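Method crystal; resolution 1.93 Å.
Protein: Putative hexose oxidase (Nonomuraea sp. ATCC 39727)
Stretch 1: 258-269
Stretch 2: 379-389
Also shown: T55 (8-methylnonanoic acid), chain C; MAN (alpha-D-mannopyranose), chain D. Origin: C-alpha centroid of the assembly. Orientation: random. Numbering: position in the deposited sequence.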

# COMPACT_ATOMS: atom_id res chain seq x y z
N ASP A 258 -3.62 -30.28 3.79
CA ASP A 258 -3.22 -31.07 2.64
C ASP A 258 -4.44 -31.27 1.81
O ASP A 258 -5.46 -31.74 2.28
CB ASP A 258 -2.64 -32.39 3.13
CG ASP A 258 -2.08 -33.23 2.01
OD1 ASP A 258 -2.25 -32.90 0.80
OD2 ASP A 258 -1.49 -34.26 2.34
N TRP A 259 -4.37 -30.86 0.57
CA TRP A 259 -5.52 -31.04 -0.34
C TRP A 259 -5.87 -32.51 -0.56
O TRP A 259 -7.04 -32.86 -0.60
CB TRP A 259 -5.25 -30.47 -1.68
CG TRP A 259 -5.39 -28.99 -1.80
CD1 TRP A 259 -4.39 -28.09 -1.97
CD2 TRP A 259 -6.63 -28.27 -1.81
NE1 TRP A 259 -4.93 -26.83 -2.12
CE2 TRP A 259 -6.30 -26.92 -2.02
CE3 TRP A 259 -7.98 -28.65 -1.72
CZ2 TRP A 259 -7.28 -25.93 -2.11
CZ3 TRP A 259 -8.97 -27.67 -1.78
CH2 TRP A 259 -8.62 -26.33 -1.99
N ALA A 260 -4.86 -33.37 -0.66
CA ALA A 260 -5.09 -34.82 -0.96
C ALA A 260 -6.04 -35.43 0.06
O ALA A 260 -7.00 -36.09 -0.29
CB ALA A 260 -3.77 -35.58 -1.01
N GLY A 261 -5.87 -35.12 1.31
CA GLY A 261 -6.79 -35.60 2.29
C GLY A 261 -8.06 -34.83 2.51
O GLY A 261 -8.82 -35.22 3.36
N MET A 262 -8.31 -33.72 1.78
CA MET A 262 -9.44 -32.83 2.12
C MET A 262 -10.77 -33.16 1.35
O MET A 262 -10.89 -32.87 0.19
CB MET A 262 -8.97 -31.35 1.83
CG MET A 262 -9.87 -30.17 2.29
SD MET A 262 -9.91 -29.92 4.08
CE MET A 262 -8.24 -29.44 4.52
N THR A 263 -11.79 -33.73 2.00
CA THR A 263 -13.08 -33.94 1.36
C THR A 263 -13.84 -32.61 1.25
O THR A 263 -13.55 -31.67 1.96
CB THR A 263 -13.94 -34.94 2.15
OG1 THR A 263 -14.11 -34.51 3.51
CG2 THR A 263 -13.23 -36.30 2.10
N GLU A 264 -14.89 -32.64 0.45
CA GLU A 264 -15.86 -31.57 0.36
C GLU A 264 -16.43 -31.19 1.73
O GLU A 264 -16.51 -30.00 2.10
CB GLU A 264 -16.91 -31.93 -0.64
CG GLU A 264 -17.87 -30.81 -1.00
CD GLU A 264 -18.76 -31.18 -2.21
OE1 GLU A 264 -19.84 -30.53 -2.35
OE2 GLU A 264 -18.38 -32.11 -3.05
N ALA A 265 -16.71 -32.21 2.54
CA ALA A 265 -17.15 -31.97 3.89
C ALA A 265 -16.16 -31.34 4.90
O ALA A 265 -16.54 -30.46 5.70
CB ALA A 265 -17.78 -33.26 4.51
N ALA A 266 -14.94 -31.83 4.88
CA ALA A 266 -13.90 -31.34 5.71
C ALA A 266 -13.55 -29.86 5.32
O ALA A 266 -13.28 -29.07 6.18
CB ALA A 266 -12.66 -32.20 5.56
N PHE A 267 -13.50 -29.60 4.04
CA PHE A 267 -13.28 -28.25 3.52
C PHE A 267 -14.33 -27.31 4.02
O PHE A 267 -14.00 -26.25 4.53
CB PHE A 267 -13.26 -28.24 2.01
CG PHE A 267 -12.90 -26.89 1.43
CD1 PHE A 267 -11.59 -26.54 1.23
CD2 PHE A 267 -13.90 -25.99 1.10
CE1 PHE A 267 -11.26 -25.28 0.70
CE2 PHE A 267 -13.58 -24.76 0.56
CZ PHE A 267 -12.25 -24.41 0.34
N SER A 268 -15.58 -27.64 3.82
CA SER A 268 -16.65 -26.88 4.40
C SER A 268 -16.60 -26.69 5.92
O SER A 268 -16.76 -25.55 6.40
CB SER A 268 -18.02 -27.41 3.96
OG SER A 268 -19.00 -26.44 4.35
N ARG A 269 -16.34 -27.75 6.67
CA ARG A 269 -16.14 -27.60 8.10
C ARG A 269 -15.03 -26.57 8.48
O ARG A 269 -15.20 -25.75 9.39
CB ARG A 269 -15.86 -28.97 8.73
CG ARG A 269 -15.74 -28.93 10.22
CD ARG A 269 -17.06 -28.57 10.88
NE ARG A 269 -16.86 -28.46 12.31
CZ ARG A 269 -16.71 -29.50 13.13
NH1 ARG A 269 -16.70 -30.77 12.68
NH2 ARG A 269 -16.55 -29.28 14.42
N GLN A 379 -21.78 -20.08 -0.56
CA GLN A 379 -20.53 -19.45 -0.94
C GLN A 379 -19.37 -20.35 -0.73
O GLN A 379 -18.47 -20.43 -1.55
CB GLN A 379 -20.36 -18.11 -0.20
CG GLN A 379 -21.36 -17.02 -0.70
CD GLN A 379 -21.19 -15.68 0.00
OE1 GLN A 379 -21.06 -14.66 -0.64
NE2 GLN A 379 -21.20 -15.69 1.28
N ILE A 380 -19.38 -21.08 0.39
CA ILE A 380 -18.29 -22.02 0.59
C ILE A 380 -18.30 -23.11 -0.52
O ILE A 380 -17.23 -23.55 -0.96
CB ILE A 380 -18.33 -22.62 1.99
CG1 ILE A 380 -18.01 -21.52 3.02
CG2 ILE A 380 -17.46 -23.82 2.14
CD1 ILE A 380 -18.27 -21.91 4.43
N GLN A 381 -19.50 -23.57 -0.87
CA GLN A 381 -19.66 -24.53 -1.97
C GLN A 381 -18.97 -24.01 -3.24
O GLN A 381 -18.24 -24.72 -3.91
CB GLN A 381 -21.15 -24.80 -2.20
CG GLN A 381 -21.45 -26.01 -3.13
CD GLN A 381 -22.95 -26.20 -3.50
OE1 GLN A 381 -23.69 -25.22 -3.73
NE2 GLN A 381 -23.40 -27.49 -3.59
N ALA A 382 -19.25 -22.73 -3.57
CA ALA A 382 -18.68 -22.10 -4.76
C ALA A 382 -17.17 -21.99 -4.69
O ALA A 382 -16.50 -22.27 -5.69
CB ALA A 382 -19.30 -20.74 -4.99
N VAL A 383 -16.62 -21.67 -3.51
CA VAL A 383 -15.18 -21.67 -3.39
C VAL A 383 -14.58 -23.10 -3.67
O VAL A 383 -13.59 -23.26 -4.40
CB VAL A 383 -14.75 -21.17 -1.99
CG1 VAL A 383 -13.31 -21.37 -1.78
CG2 VAL A 383 -15.14 -19.69 -1.78
N TYR A 384 -15.15 -24.11 -2.98
CA TYR A 384 -14.65 -25.51 -3.16
C TYR A 384 -14.68 -25.88 -4.60
O TYR A 384 -13.70 -26.41 -5.08
CB TYR A 384 -15.45 -26.49 -2.35
CG TYR A 384 -14.84 -27.86 -2.38
CD1 TYR A 384 -13.69 -28.10 -1.71
CD2 TYR A 384 -15.44 -28.93 -3.09
CE1 TYR A 384 -13.08 -29.31 -1.68
CE2 TYR A 384 -14.83 -30.18 -3.07
CZ TYR A 384 -13.65 -30.35 -2.39
OH TYR A 384 -12.97 -31.50 -2.33
N GLU A 385 -15.80 -25.64 -5.27
CA GLU A 385 -15.98 -26.01 -6.64
C GLU A 385 -14.94 -25.40 -7.56
O GLU A 385 -14.32 -26.10 -8.34
CB GLU A 385 -17.42 -25.69 -7.12
CG GLU A 385 -17.70 -25.56 -8.64
CD GLU A 385 -17.15 -26.68 -9.50
OE1 GLU A 385 -16.91 -26.45 -10.74
OE2 GLU A 385 -16.97 -27.80 -8.95
N ASN A 386 -14.72 -24.07 -7.48
CA ASN A 386 -13.73 -23.47 -8.33
C ASN A 386 -12.29 -23.83 -7.95
O ASN A 386 -11.38 -24.02 -8.82
CB ASN A 386 -14.04 -21.93 -8.40
CG ASN A 386 -15.30 -21.63 -9.11
OD1 ASN A 386 -15.31 -21.55 -10.32
ND2 ASN A 386 -16.39 -21.47 -8.42
N MET A 387 -12.02 -24.00 -6.65
CA MET A 387 -10.66 -24.35 -6.24
C MET A 387 -10.25 -25.81 -6.62
O MET A 387 -9.07 -26.12 -6.59
CB MET A 387 -10.49 -24.18 -4.71
CG MET A 387 -10.33 -22.73 -4.21
SD MET A 387 -9.08 -21.77 -5.06
CE MET A 387 -7.63 -22.75 -4.68
N THR A 388 -11.23 -26.68 -6.82
CA THR A 388 -10.97 -28.05 -7.23
C THR A 388 -11.03 -28.25 -8.73
O THR A 388 -10.79 -29.37 -9.17
CB THR A 388 -11.91 -29.04 -6.49
OG1 THR A 388 -13.28 -28.66 -6.62
CG2 THR A 388 -11.57 -29.07 -5.10
N HIS A 389 -11.30 -27.19 -9.49
CA HIS A 389 -11.38 -27.19 -10.96
C HIS A 389 -10.57 -26.06 -11.57
O HIS A 389 -11.07 -25.06 -12.07
CB HIS A 389 -12.84 -27.25 -11.36
CG HIS A 389 -13.44 -28.55 -10.89
ND1 HIS A 389 -14.29 -28.64 -9.81
CD2 HIS A 389 -13.14 -29.84 -11.26
CE1 HIS A 389 -14.56 -29.93 -9.58
NE2 HIS A 389 -13.89 -30.67 -10.45
CAD T55 C . -19.49 -30.82 4.32
CAE T55 C . -20.92 -31.12 4.50
CAG T55 C . -21.08 -30.79 5.98
CAH T55 C . -20.38 -31.75 6.99
CAI T55 C . -20.63 -31.45 8.46
CAJ T55 C . -19.92 -32.30 9.52
CAK T55 C . -20.40 -31.80 10.87
CAL T55 C . -20.06 -32.49 12.19
CAF T55 C . -21.52 -30.36 3.29
C T55 C . -20.88 -31.88 13.33
O T55 C . -21.89 -31.24 13.13
C1 MAN D . -23.67 -31.51 -6.33
C2 MAN D . -22.95 -30.89 -5.13
C3 MAN D . -21.91 -29.89 -5.60
C4 MAN D . -20.95 -30.57 -6.61
C5 MAN D . -21.71 -31.13 -7.86
C6 MAN D . -20.73 -31.75 -8.91
O2 MAN D . -22.30 -31.88 -4.43
O3 MAN D . -21.15 -29.34 -4.42
O4 MAN D . -20.11 -29.58 -6.99
O5 MAN D . -22.75 -32.05 -7.41
O6 MAN D . -20.35 -33.10 -8.51
O HOH W 1 -18.85 -27.77 -4.07

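No direct hydrogen bond joins these two stretches; polar linkage runs instead through a mannose and a water. MAN O3 donates to Glu264 OE1 at 2.7 Å and accepts a weak bond from Gln381 NE2 at 3.0 Å. Water 1 donates to Gln381 O at 3.1 Å and, weakly, to Glu264 OE1 at 3.4 Å, so sugar and solvent tie the same two residues.

The direct contact is otherwise largely apolar and buries 488 Å², summed over both sides. Helices 264-269 and 379-387 cross at 127°, their axes approaching to 10.1 Å; CA atoms come as near as 6.4 Å between Ser268 and Ile380. Thr263 caps the first helix, its OG1 accepting from Ala266 N at 3.1 Å.

Tyr384, with 119 Å² covered, is the centrepiece. Glu264 CA lies 4.0 Å from its ring centroid and 23° off the normal, a CH-pi contact over the face. Phe267 CG meets Tyr384 CD1 at 3.5 Å, but planes inclined at 51° make the aromatic pair oblique. At its edge the Phe267 ring meets Val383, CZ to CG1 at 3.9 Å. Ile380 CG2 packs against Ser268 OG at 3.8 Å. Towards the other end, Trp259 CH2 reaches Met387 CB at 3.9 Å, extending the hydrophobic contact beyond the first helix into the preceding turn.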